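Local coordinates for protein her-1 (Caenorhabditis elegans, PDB 1SZH), which dictates male development and probably acts directly in cell signalling during sex determination, inhibiting the function of tra-2a, at residues Ile30-Pro36 with Thr99-Ile103; Tyr52-Gln56 with Lys67-Asp71; Cys75-Phe79 with Leu122-Phe126; Cys90-Cys94 with Ser111-Ser116. The protein carries 2 engineered substitutions. One frame throughout, in Å; residues are numbered along the deposited sequence.

Contacts 1 and 2 adjoin each other, through Pro101 and Thr99 of the one and Tyr52 and Gln56 of the other; both are partly buried. A serine-to-carbonyl bond and a water join contact 1, and two side chain-to-backbone bonds join contact 2, all among apolar side chains. Contact 3 lies on the far side of the chain's centre from contact 1 and is a buried contact, its chemistry aromatic, aliphatic and sulfur. Contact 4 touches it, joined by the Cys76-Cys94 disulfide, and runs from a largely buried pair of disulfide-bonded cysteines to an exposed arginine beside an acetate. Residues 67-71 and 75-79 both connect helix 47-59 to helix 85-97, so contacts 2 and 3 fix successive parts of that connection.

Contact 1: residues Ile30-Pro36 with Thr99-Ile103; sequences IMKFGTP and TSPSI
Ser102 turns its side chain toward the end of helix 24-33 and donates from OG to Met31 O at 2.7 Å, lying in the plane of that carbonyl and on one of its lone pairs. A chi1 of 66°, which sets OG between the backbone N and the carbonyl carbon of Ser102, aims the hydroxyl at the helix end, while CB of Ser102 rests beside CB of Met31. At right angles to one another, the side chains of Ile30 and Pro101 meet through CD1 and CG, 3.7 Å apart. The helix finishes here in a Schellman motif: Thr35 N bonds to Ile30 O, Gly34 N makes a weak bond to Met31 O, and Gly34, with positive phi, is the C' residue. The facing residues include a type I turn from Ser100 to Ile103 in the connection between helix 85-97 and helix 105-115. One water joins the two segments, giving a hydrogen bond to Thr35 O and accepting one from Ser102 N. CD1 of Ile103 comes to 3.2 Å from Gly34 O. At the other end the Pro36 ring lies aslant the Thr99 side chain, Pro36 CG 3.3 Å from Thr99 OG1, and Pro36 CA makes a CA-H...O contact of 3.3 Å with Thr99 O. The hydroxyls of Thr99 and Ser100 are hydrogen-bonded back to helix 85-97, Thr99 OG1 to Lys95 O and Ser100 OG to Asn96 O.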
loop_
_atom_site.group_PDB
_atom_site.type_symbol
_atom_site.label_atom_id
_atom_site.label_comp_id
_atom_site.label_asym_id
_atom_site.label_seq_id
_atom_site.Cartn_x
_atom_site.Cartn_y
_atom_site.Cartn_z
ATOM N N ILE A 30 9.283 8.694 6.836
ATOM C CA ILE A 30 8.253 7.714 6.530
ATOM C C ILE A 30 8.842 6.504 5.802
ATOM O O ILE A 30 8.341 5.392 5.938
ATOM C CB ILE A 30 7.057 8.345 5.767
ATOM C CG1 ILE A 30 7.438 8.786 4.350
ATOM C CG2 ILE A 30 6.558 9.572 6.542
ATOM C CD1 ILE A 30 7.255 7.706 3.278
ATOM N N MET A 31 9.934 6.686 5.070
ATOM C CA MET A 31 10.538 5.515 4.433
ATOM C C MET A 31 11.234 4.605 5.456
ATOM O O MET A 31 11.105 3.380 5.403
ATOM C CB MET A 31 11.537 5.937 3.354
ATOM C CG MET A 31 10.827 6.420 2.086
ATOM S SD MET A 31 11.972 6.790 0.721
ATOM C CE MET A 31 12.343 8.514 1.079
ATOM N N LYS A 32 11.966 5.195 6.400
ATOM C CA LYS A 32 12.686 4.354 7.363
ATOM C C LYS A 32 11.743 3.682 8.350
ATOM O O LYS A 32 12.044 2.592 8.817
ATOM C CB LYS A 32 13.779 5.162 8.101
ATOM C CG LYS A 32 13.315 6.028 9.252
ATOM C CD LYS A 32 14.522 6.863 9.811
ATOM C CE LYS A 32 14.219 7.423 11.192
ATOM N NZ LYS A 32 15.318 8.314 11.661
ATOM N N PHE A 33 10.617 4.320 8.634
ATOM C CA PHE A 33 9.634 3.752 9.556
ATOM C C PHE A 33 8.630 2.878 8.828
ATOM O O PHE A 33 7.902 2.115 9.456
ATOM C CB PHE A 33 8.878 4.861 10.318
ATOM C CG PHE A 33 9.659 5.453 11.455
ATOM C CD1 PHE A 33 10.152 6.754 11.385
ATOM C CD2 PHE A 33 9.872 4.718 12.605
ATOM C CE1 PHE A 33 10.866 7.303 12.460
ATOM C CE2 PHE A 33 10.574 5.259 13.679
ATOM C CZ PHE A 33 11.067 6.562 13.598
ATOM N N GLY A 34 8.586 2.959 7.497
ATOM C CA GLY A 34 7.641 2.142 6.774
ATOM C C GLY A 34 6.201 2.585 7.001
ATOM O O GLY A 34 5.350 1.763 7.319
ATOM N N THR A 35 5.932 3.877 6.849
ATOM C CA THR A 35 4.578 4.403 7.044
ATOM C C THR A 35 4.114 5.168 5.803
ATOM O O THR A 35 4.893 5.415 4.872
ATOM C CB THR A 35 4.534 5.371 8.254
ATOM O OG1 THR A 35 5.418 6.484 8.019
ATOM C CG2 THR A 35 4.969 4.648 9.505
ATOM N N PRO A 36 2.829 5.558 5.771
ATOM C CA PRO A 36 2.315 6.306 4.624
ATOM C C PRO A 36 2.910 7.703 4.568
ATOM O O PRO A 36 3.412 8.238 5.564
ATOM C CB PRO A 36 0.810 6.373 4.882
ATOM C CG PRO A 36 0.540 5.135 5.689
ATOM C CD PRO A 36 1.732 5.062 6.624
ATOM N N THR A 99 -0.283 1.612 1.694
ATOM C CA THR A 99 -0.015 2.995 1.318
ATOM C C THR A 99 1.373 3.446 1.834
ATOM O O THR A 99 1.681 4.636 1.822
ATOM C CB THR A 99 -1.119 3.963 1.842
ATOM O OG1 THR A 99 -1.300 3.772 3.252
ATOM C CG2 THR A 99 -2.443 3.713 1.119
ATOM N N SER A 100 2.200 2.484 2.271
ATOM C CA SER A 100 3.552 2.752 2.800
ATOM C C SER A 100 4.520 2.433 1.645
ATOM O O SER A 100 4.843 1.281 1.393
ATOM C CB SER A 100 3.816 1.863 4.021
ATOM O OG SER A 100 2.937 2.249 5.071
ATOM N N PRO A 101 5.015 3.467 0.953
ATOM C CA PRO A 101 5.909 3.208 -0.186
ATOM C C PRO A 101 7.182 2.418 0.005
ATOM O O PRO A 101 7.640 1.764 -0.948
ATOM C CB PRO A 101 6.170 4.605 -0.750
ATOM C CG PRO A 101 6.148 5.476 0.482
ATOM C CD PRO A 101 4.926 4.914 1.230
ATOM N N SER A 102 7.754 2.438 1.212
ATOM C CA SER A 102 8.999 1.698 1.401
ATOM C C SER A 102 8.856 0.244 1.841
ATOM O O SER A 102 9.863 -0.448 2.016
ATOM C CB SER A 102 9.891 2.427 2.401
ATOM O OG SER A 102 9.290 2.428 3.686
ATOM N N ILE A 103 7.627 -0.228 2.039
ATOM C CA ILE A 103 7.448 -1.625 2.437
ATOM C C ILE A 103 7.258 -2.467 1.174
ATOM O O ILE A 103 6.335 -2.231 0.386
ATOM C CB ILE A 103 6.225 -1.803 3.353
ATOM C CG1 ILE A 103 6.351 -0.897 4.573
ATOM C CG2 ILE A 103 6.149 -3.271 3.813
ATOM C CD1 ILE A 103 5.160 -0.951 5.569
HETATM O O HOH W 1 6.792 3.795 3.631
#

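Contact 2: residues Tyr52-Gln56 with Lys67-Asp71; sequences YKCLQ and KINLD
Tyr52 reaches from helix 47-59 to Leu70 and Ile68, its CB directed at the facing segment and its CG anti to the backbone N (chi1 167°). CG and CD1 of the ring each lie 4.0 Å from CD1 of Leu70, whose methyl sits almost exactly over the ring centre, 3.8 Å from the centroid and 4° off the normal, a CH-pi contact. CD2 and CE2 turn to Leu70 CB, the closer approach being 3.7 Å from CE2. Against the opposite face, toward the rim, lies CG of Gln56, one helical turn further on, so the ring is held between a leucine methyl and a glutamine methylene. The ring thus ties helix 47-59 to the connection toward helix 85-97, an irregular path that turns 3-10 at Leu70. At the tip, OH donates to Ile68 O at 2.8 Å, with the donor tilted from the carbonyl plane; OH is also hydrogen-bonded to Arg108 of helix 105-115. Ile68 is gripped at both backbone polar atoms, since its N donates to Gln56 OE1 over 3.1 Å, in the amide plane and on a lone pair, with an angle of 154° at the hydrogen. The other end of that amide, NE2, bonds to Pro101 O, which fixes the rotation of the group. The aliphatic part of Lys67 lies along Gln56: Lys67 CB is 3.4 Å from Gln56 OE1, and Lys67 CD is 3.6 Å from Gln56 O.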
loop_
_atom_site.group_PDB
_atom_site.type_symbol
_atom_site.label_atom_id
_atom_site.label_comp_id
_atom_site.label_asym_id
_atom_site.label_seq_id
_atom_site.Cartn_x
_atom_site.Cartn_y
_atom_site.Cartn_z
ATOM N N TYR A 52 4.093 8.710 -3.685
ATOM C CA TYR A 52 4.215 7.282 -3.389
ATOM C C TYR A 52 4.765 6.533 -4.599
ATOM O O TYR A 52 5.662 5.684 -4.485
ATOM C CB TYR A 52 2.841 6.712 -3.030
ATOM C CG TYR A 52 2.718 5.180 -2.978
ATOM C CD1 TYR A 52 2.725 4.489 -1.770
ATOM C CD2 TYR A 52 2.592 4.434 -4.160
ATOM C CE1 TYR A 52 2.568 3.068 -1.737
ATOM C CE2 TYR A 52 2.451 3.052 -4.137
ATOM C CZ TYR A 52 2.446 2.374 -2.919
ATOM O OH TYR A 52 2.275 1.005 -2.889
ATOM N N LYS A 53 4.231 6.864 -5.775
ATOM C CA LYS A 53 4.667 6.183 -6.988
ATOM C C LYS A 53 6.108 6.527 -7.324
ATOM O O LYS A 53 6.885 5.648 -7.707
ATOM C CB LYS A 53 3.728 6.562 -8.133
ATOM C CG LYS A 53 2.313 6.099 -7.858
ATOM C CD LYS A 53 1.367 6.473 -8.965
ATOM C CE LYS A 53 -0.027 5.923 -8.685
ATOM N NZ LYS A 53 -0.981 6.202 -9.805
ATOM N N CYS A 54 6.473 7.791 -7.148
ATOM C CA CYS A 54 7.847 8.218 -7.409
ATOM C C CYS A 54 8.798 7.458 -6.454
ATOM O O CYS A 54 9.829 6.917 -6.876
ATOM C CB CYS A 54 7.933 9.730 -7.206
ATOM S SG CYS A 54 9.541 10.482 -7.572
ATOM N N LEU A 55 8.476 7.433 -5.157
ATOM C CA LEU A 55 9.329 6.738 -4.206
ATOM C C LEU A 55 9.474 5.252 -4.531
ATOM O O LEU A 55 10.572 4.703 -4.492
ATOM C CB LEU A 55 8.818 6.925 -2.760
ATOM C CG LEU A 55 8.896 8.369 -2.251
ATOM C CD1 LEU A 55 8.243 8.398 -0.854
ATOM C CD2 LEU A 55 10.331 8.854 -2.152
ATOM N N GLN A 56 8.370 4.589 -4.849
ATOM C CA GLN A 56 8.450 3.171 -5.187
ATOM C C GLN A 56 9.368 2.923 -6.391
ATOM O O GLN A 56 10.162 1.981 -6.403
ATOM C CB GLN A 56 7.059 2.633 -5.498
ATOM C CG GLN A 56 6.187 2.470 -4.265
ATOM C CD GLN A 56 5.720 1.030 -4.103
ATOM O OE1 GLN A 56 5.131 0.447 -5.013
ATOM N NE2 GLN A 56 5.965 0.455 -2.934
ATOM N N LYS A 67 7.242 -3.753 -5.974
ATOM C CA LYS A 67 6.276 -2.665 -5.983
ATOM C C LYS A 67 4.834 -3.158 -5.972
ATOM O O LYS A 67 4.540 -4.262 -6.456
ATOM C CB LYS A 67 6.468 -1.787 -7.235
ATOM C CG LYS A 67 7.835 -1.145 -7.338
ATOM C CD LYS A 67 7.909 -0.055 -8.402
ATOM C CE LYS A 67 7.887 -0.607 -9.799
ATOM N NZ LYS A 67 8.267 0.458 -10.797
ATOM N N ILE A 68 3.940 -2.331 -5.428
ATOM C CA ILE A 68 2.506 -2.631 -5.439
ATOM C C ILE A 68 1.793 -1.362 -5.858
ATOM O O ILE A 68 2.058 -0.279 -5.318
ATOM C CB ILE A 68 1.972 -3.079 -4.072
ATOM C CG1 ILE A 68 2.510 -4.485 -3.766
ATOM C CG2 ILE A 68 0.419 -3.119 -4.103
ATOM C CD1 ILE A 68 2.178 -4.963 -2.376
ATOM N N ASN A 69 0.886 -1.484 -6.825
ATOM C CA ASN A 69 0.153 -0.342 -7.317
ATOM C C ASN A 69 -0.647 0.310 -6.178
ATOM O O ASN A 69 -1.352 -0.378 -5.426
ATOM C CB ASN A 69 -0.799 -0.784 -8.436
ATOM C CG ASN A 69 -1.327 0.385 -9.255
ATOM O OD1 ASN A 69 -1.002 0.530 -10.450
ATOM N ND2 ASN A 69 -2.137 1.219 -8.639
ATOM N N LEU A 70 -0.526 1.625 -6.038
ATOM C CA LEU A 70 -1.254 2.329 -4.993
ATOM C C LEU A 70 -2.761 2.052 -4.978
ATOM O O LEU A 70 -3.370 1.977 -3.899
ATOM C CB LEU A 70 -1.012 3.843 -5.107
ATOM C CG LEU A 70 -1.672 4.712 -4.027
ATOM C CD1 LEU A 70 -1.166 4.343 -2.629
ATOM C CD2 LEU A 70 -1.352 6.182 -4.351
ATOM N N ASP A 71 -3.356 1.868 -6.157
ATOM C CA ASP A 71 -4.783 1.614 -6.257
ATOM C C ASP A 71 -5.227 0.338 -5.570
ATOM O O ASP A 71 -6.389 0.218 -5.201
ATOM C CB ASP A 71 -5.246 1.553 -7.721
ATOM C CG ASP A 71 -5.029 2.853 -8.460
ATOM O OD1 ASP A 71 -5.260 3.927 -7.862
ATOM O OD2 ASP A 71 -4.639 2.794 -9.647
#

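Contact 3: residues Cys75-Phe79 with Leu122-Phe126; sequences CCSVF and LYKCF
With chi1 at 168°, Phe126 holds CG anti to its backbone N and swings its ring toward Cys75, Cys76 and Phe79. Phe79, at -67°, has CG beside its own N instead, and this carries its ring across to helix 120-134. The two rings meet obliquely, their centroids 5.3 Å apart and their planes at 42°. CZ of Phe79 comes within 3.5 Å of Phe126 CB, and CE1 packs on CG and CD1 of the same ring. Further along, CE2 of Phe79 approaches the backbone N of Tyr123, and CD2 touches Leu122 CB as the two side chains pass in opposite directions. Residues 75-79 are 3-10 helical and probably belong to the extended 3-10 helix of this protein, with backbone bonds from Val78 N to Cys75 O and from Phe79 N to Cys76 O, and they lie alongside helix 120-134. Disulfides bind the surroundings together: Cys75 joins Cys129 of the same helix 120-134, Cys76 joins Cys94 of helix 85-97, and Cys125 joins Cys148. Val78 points into the interface and splits its methyls. CG1 sits 3.5 Å from Leu122 O and also lies above the centre of the Phe79 ring, while CG2 is 3.5 Å from Cys125 SG. On the rim of the Phe126 ring, Cys76 N lies in plane, and Cys75 CB approaches CD1 obliquely at 3.6 Å. The sulfur of Cys76 makes an oblique sulfur-aromatic contact with that ring, SG being 4.0 Å from CE1. Ile112 and Leu109 of helix 105-115 also touch Phe126.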
loop_
_atom_site.group_PDB
_atom_site.type_symbol
_atom_site.label_atom_id
_atom_site.label_comp_id
_atom_site.label_asym_id
_atom_site.label_seq_id
_atom_site.Cartn_x
_atom_site.Cartn_y
_atom_site.Cartn_z
ATOM N N CYS A 75 -8.600 -2.408 -2.044
ATOM C CA CYS A 75 -9.021 -3.796 -1.835
ATOM C C CYS A 75 -9.062 -4.177 -0.357
ATOM O O CYS A 75 -9.729 -5.130 0.061
ATOM C CB CYS A 75 -8.072 -4.731 -2.577
ATOM S SG CYS A 75 -8.004 -4.465 -4.359
ATOM N N CYS A 76 -8.333 -3.423 0.449
ATOM C CA CYS A 76 -8.265 -3.690 1.878
ATOM C C CYS A 76 -9.624 -3.655 2.591
ATOM O O CYS A 76 -9.785 -4.279 3.643
ATOM C CB CYS A 76 -7.363 -2.648 2.533
ATOM S SG CYS A 76 -5.630 -2.755 2.124
ATOM N N SER A 77 -10.580 -2.921 2.032
ATOM C CA SER A 77 -11.890 -2.787 2.642
ATOM C C SER A 77 -12.579 -4.114 2.851
ATOM O O SER A 77 -13.444 -4.235 3.722
ATOM C CB SER A 77 -12.779 -1.881 1.785
ATOM O OG SER A 77 -12.240 -0.573 1.777
ATOM N N VAL A 78 -12.184 -5.123 2.082
ATOM C CA VAL A 78 -12.855 -6.413 2.224
ATOM C C VAL A 78 -12.679 -7.067 3.585
ATOM O O VAL A 78 -13.525 -7.836 4.020
ATOM C CB VAL A 78 -12.421 -7.425 1.144
ATOM C CG1 VAL A 78 -11.045 -8.004 1.433
ATOM C CG2 VAL A 78 -13.454 -8.533 1.056
ATOM N N PHE A 79 -11.591 -6.758 4.280
ATOM C CA PHE A 79 -11.354 -7.396 5.564
ATOM C C PHE A 79 -12.318 -6.980 6.651
ATOM O O PHE A 79 -12.515 -7.720 7.616
ATOM C CB PHE A 79 -9.918 -7.156 5.988
ATOM C CG PHE A 79 -8.930 -7.837 5.107
ATOM C CD1 PHE A 79 -8.093 -7.084 4.271
ATOM C CD2 PHE A 79 -8.876 -9.230 5.051
ATOM C CE1 PHE A 79 -7.213 -7.723 3.401
ATOM C CE2 PHE A 79 -8.000 -9.878 4.186
ATOM C CZ PHE A 79 -7.168 -9.122 3.352
ATOM N N LEU A 122 -11.675 -14.058 2.945
ATOM C CA LEU A 122 -11.486 -12.617 2.737
ATOM C C LEU A 122 -10.122 -12.308 2.104
ATOM O O LEU A 122 -10.017 -11.396 1.281
ATOM C CB LEU A 122 -11.656 -11.863 4.061
ATOM C CG LEU A 122 -13.022 -11.958 4.777
ATOM C CD1 LEU A 122 -13.018 -11.031 5.989
ATOM C CD2 LEU A 122 -14.170 -11.590 3.836
ATOM N N TYR A 123 -9.082 -13.049 2.488
ATOM C CA TYR A 123 -7.758 -12.863 1.895
ATOM C C TYR A 123 -7.809 -13.221 0.396
ATOM O O TYR A 123 -7.196 -12.549 -0.448
ATOM C CB TYR A 123 -6.697 -13.732 2.583
ATOM C CG TYR A 123 -5.324 -13.525 2.013
ATOM C CD1 TYR A 123 -4.641 -12.336 2.255
ATOM C CD2 TYR A 123 -4.721 -14.479 1.187
ATOM C CE1 TYR A 123 -3.401 -12.092 1.693
ATOM C CE2 TYR A 123 -3.467 -14.238 0.610
ATOM C CZ TYR A 123 -2.820 -13.039 0.872
ATOM O OH TYR A 123 -1.590 -12.746 0.326
ATOM N N LYS A 124 -8.540 -14.280 0.058
ATOM C CA LYS A 124 -8.640 -14.658 -1.353
ATOM C C LYS A 124 -9.382 -13.576 -2.126
ATOM O O LYS A 124 -9.040 -13.297 -3.279
ATOM C CB LYS A 124 -9.349 -16.007 -1.494
ATOM C CG LYS A 124 -8.510 -17.167 -0.989
ATOM C CD LYS A 124 -9.210 -18.510 -1.198
ATOM C CE LYS A 124 -8.318 -19.668 -0.755
ATOM N NZ LYS A 124 -8.996 -21.000 -0.844
ATOM N N CYS A 125 -10.382 -12.960 -1.509
ATOM C CA CYS A 125 -11.125 -11.887 -2.169
ATOM C C CYS A 125 -10.202 -10.670 -2.363
ATOM O O CYS A 125 -10.222 -10.011 -3.396
ATOM C CB CYS A 125 -12.326 -11.498 -1.329
ATOM S SG CYS A 125 -13.353 -10.220 -2.017
ATOM N N PHE A 126 -9.383 -10.380 -1.355
ATOM C CA PHE A 126 -8.439 -9.273 -1.441
ATOM C C PHE A 126 -7.516 -9.516 -2.647
ATOM O O PHE A 126 -7.249 -8.610 -3.441
ATOM C CB PHE A 126 -7.618 -9.220 -0.123
ATOM C CG PHE A 126 -6.393 -8.310 -0.172
ATOM C CD1 PHE A 126 -6.529 -6.924 -0.106
ATOM C CD2 PHE A 126 -5.117 -8.856 -0.270
ATOM C CE1 PHE A 126 -5.396 -6.079 -0.141
ATOM C CE2 PHE A 126 -3.960 -8.023 -0.300
ATOM C CZ PHE A 126 -4.101 -6.637 -0.241
#

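Contact 4: residues Cys90-Cys94 with Ser111-Ser116; sequences CENRC and SIKSCS. With ACT (acetate ion), chain C.
Cys90 faces Cys115 directly, and the two are joined by a disulfide with SG atoms 2.3 Å apart and a chi3 of 71°. The two halves are built differently: Cys90 SG is anti to its backbone N (chi1 -171°), extending toward the facing helix, whereas Cys115 SG lies between its backbone N and carbonyl carbon. Each sulfur also lies 3.3 Å from the other residue's CB, and Cys90 SG touches CB of Ser116 as well. The bridge links helix 85-97 to helix 105-115, which run antiparallel here, at 179° with local axes 9.8 Å apart, as neighbours in an antiparallel helical bundle joined by the loop between them. One turn on from Cys90, Cys94 SG packs on CD1 of Ile112 at 3.8 Å. Its disulfide to Cys76 carries the connection on to the 3-10 segment 75-79, and Phe126 and Phe79 close over both residues. Helix 105-115 ends beside Cys90. Ser116 N and OG both donate to Ile112 O, the hydroxyl at 2.9 Å, and they arrive from opposite faces of the carbonyl plane, so that one oxygen is held by two donors. Toward the surface, Arg93 brings CG near Cys115 SG, and the bends at chi2 and chi3 beyond it lay the guanidinium by Ser111, with NH1 3.3 Å from Ser111 OG. Its NE gives an almost straight hydrogen bond of 2.9 Å to an acetate O, which meets the guanidinium at its edge and in its plane. That acetate, probably from the crystallisation liquor, is also bonded to Arg89 NE, so that two arginines probably share its charge.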
loop_
_atom_site.group_PDB
_atom_site.type_symbol
_atom_site.label_atom_id
_atom_site.label_comp_id
_atom_site.label_asym_id
_atom_site.label_seq_id
_atom_site.Cartn_x
_atom_site.Cartn_y
_atom_site.Cartn_z
ATOM N N CYS A 90 -7.581 -5.681 10.911
ATOM C CA CYS A 90 -6.805 -6.153 9.767
ATOM C C CYS A 90 -7.035 -5.207 8.584
ATOM O O CYS A 90 -6.109 -4.932 7.817
ATOM C CB CYS A 90 -7.227 -7.595 9.419
ATOM S SG CYS A 90 -6.253 -8.505 8.196
ATOM N N GLU A 91 -8.260 -4.695 8.441
ATOM C CA GLU A 91 -8.549 -3.768 7.339
ATOM C C GLU A 91 -7.660 -2.524 7.457
ATOM O O GLU A 91 -7.025 -2.094 6.473
ATOM C CB GLU A 91 -10.024 -3.345 7.357
ATOM C CG GLU A 91 -10.345 -2.189 6.412
ATOM C CD GLU A 91 -11.811 -1.834 6.402
ATOM O OE1 GLU A 91 -12.571 -2.445 7.180
ATOM O OE2 GLU A 91 -12.198 -0.946 5.613
ATOM N N ASN A 92 -7.590 -1.966 8.665
ATOM C CA ASN A 92 -6.774 -0.769 8.887
ATOM C C ASN A 92 -5.280 -1.037 8.728
ATOM O O ASN A 92 -4.567 -0.193 8.181
ATOM C CB ASN A 92 -7.079 -0.165 10.261
ATOM C CG ASN A 92 -8.473 0.448 10.317
ATOM O OD1 ASN A 92 -8.996 0.917 9.300
ATOM N ND2 ASN A 92 -9.073 0.464 11.502
ATOM N N ARG A 93 -4.821 -2.200 9.187
ATOM C CA ARG A 93 -3.424 -2.595 9.065
ATOM C C ARG A 93 -3.127 -2.685 7.562
ATOM O O ARG A 93 -2.108 -2.192 7.090
ATOM C CB ARG A 93 -3.220 -3.955 9.749
ATOM C CG ARG A 93 -2.016 -4.802 9.289
ATOM C CD ARG A 93 -0.714 -4.464 9.988
ATOM N NE ARG A 93 -0.753 -4.507 11.452
ATOM C CZ ARG A 93 -0.402 -5.547 12.218
ATOM N NH1 ARG A 93 0.013 -6.690 11.692
ATOM N NH2 ARG A 93 -0.394 -5.406 13.542
ATOM N N CYS A 94 -4.030 -3.324 6.817
ATOM C CA CYS A 94 -3.858 -3.462 5.368
ATOM C C CYS A 94 -3.786 -2.082 4.701
ATOM O O CYS A 94 -2.886 -1.822 3.903
ATOM C CB CYS A 94 -5.045 -4.269 4.823
ATOM S SG CYS A 94 -5.017 -4.678 3.065
ATOM N N SER A 111 2.162 -9.914 6.165
ATOM C CA SER A 111 1.468 -9.357 7.337
ATOM C C SER A 111 -0.037 -9.388 7.146
ATOM O O SER A 111 -0.775 -9.738 8.067
ATOM C CB SER A 111 1.966 -7.917 7.602
ATOM O OG SER A 111 1.252 -7.349 8.693
ATOM N N ILE A 112 -0.495 -9.049 5.940
ATOM C CA ILE A 112 -1.920 -9.072 5.650
ATOM C C ILE A 112 -2.450 -10.516 5.684
ATOM O O ILE A 112 -3.526 -10.776 6.209
ATOM C CB ILE A 112 -2.174 -8.447 4.257
ATOM C CG1 ILE A 112 -1.827 -6.961 4.296
ATOM C CG2 ILE A 112 -3.651 -8.650 3.833
ATOM C CD1 ILE A 112 -1.619 -6.348 2.889
ATOM N N LYS A 113 -1.709 -11.458 5.110
ATOM C CA LYS A 113 -2.160 -12.848 5.133
ATOM C C LYS A 113 -2.211 -13.329 6.582
ATOM O O LYS A 113 -3.134 -14.038 6.956
ATOM C CB LYS A 113 -1.214 -13.741 4.324
ATOM C CG LYS A 113 -1.697 -15.191 4.207
ATOM C CD LYS A 113 -0.834 -15.970 3.236
ATOM C CE LYS A 113 -1.346 -17.398 3.050
ATOM N NZ LYS A 113 -0.524 -18.128 2.045
ATOM N N SER A 114 -1.242 -12.919 7.399
ATOM C CA SER A 114 -1.244 -13.356 8.789
ATOM C C SER A 114 -2.434 -12.827 9.576
ATOM O O SER A 114 -3.041 -13.589 10.315
ATOM C CB SER A 114 0.064 -12.966 9.464
ATOM O OG SER A 114 1.109 -13.780 8.952
ATOM N N CYS A 115 -2.804 -11.551 9.434
ATOM C CA CYS A 115 -3.944 -11.086 10.212
ATOM C C CYS A 115 -5.282 -11.621 9.744
ATOM O O CYS A 115 -6.257 -11.570 10.478
ATOM C CB CYS A 115 -4.016 -9.553 10.347
ATOM S SG CYS A 115 -4.084 -8.487 8.947
ATOM N N SER A 116 -5.324 -12.133 8.529
ATOM C CA SER A 116 -6.575 -12.674 8.018
ATOM C C SER A 116 -6.538 -14.215 8.010
ATOM O O SER A 116 -7.352 -14.848 7.344
ATOM C CB SER A 116 -6.845 -12.144 6.586
ATOM O OG SER A 116 -5.786 -12.512 5.701
HETATM C C ACT C . -2.070 -2.698 14.376
HETATM O O ACT C . -1.674 -2.364 13.166
HETATM O OXT ACT C . -3.278 -2.684 14.807
HETATM C CH3 ACT C . -1.109 -3.168 15.413
#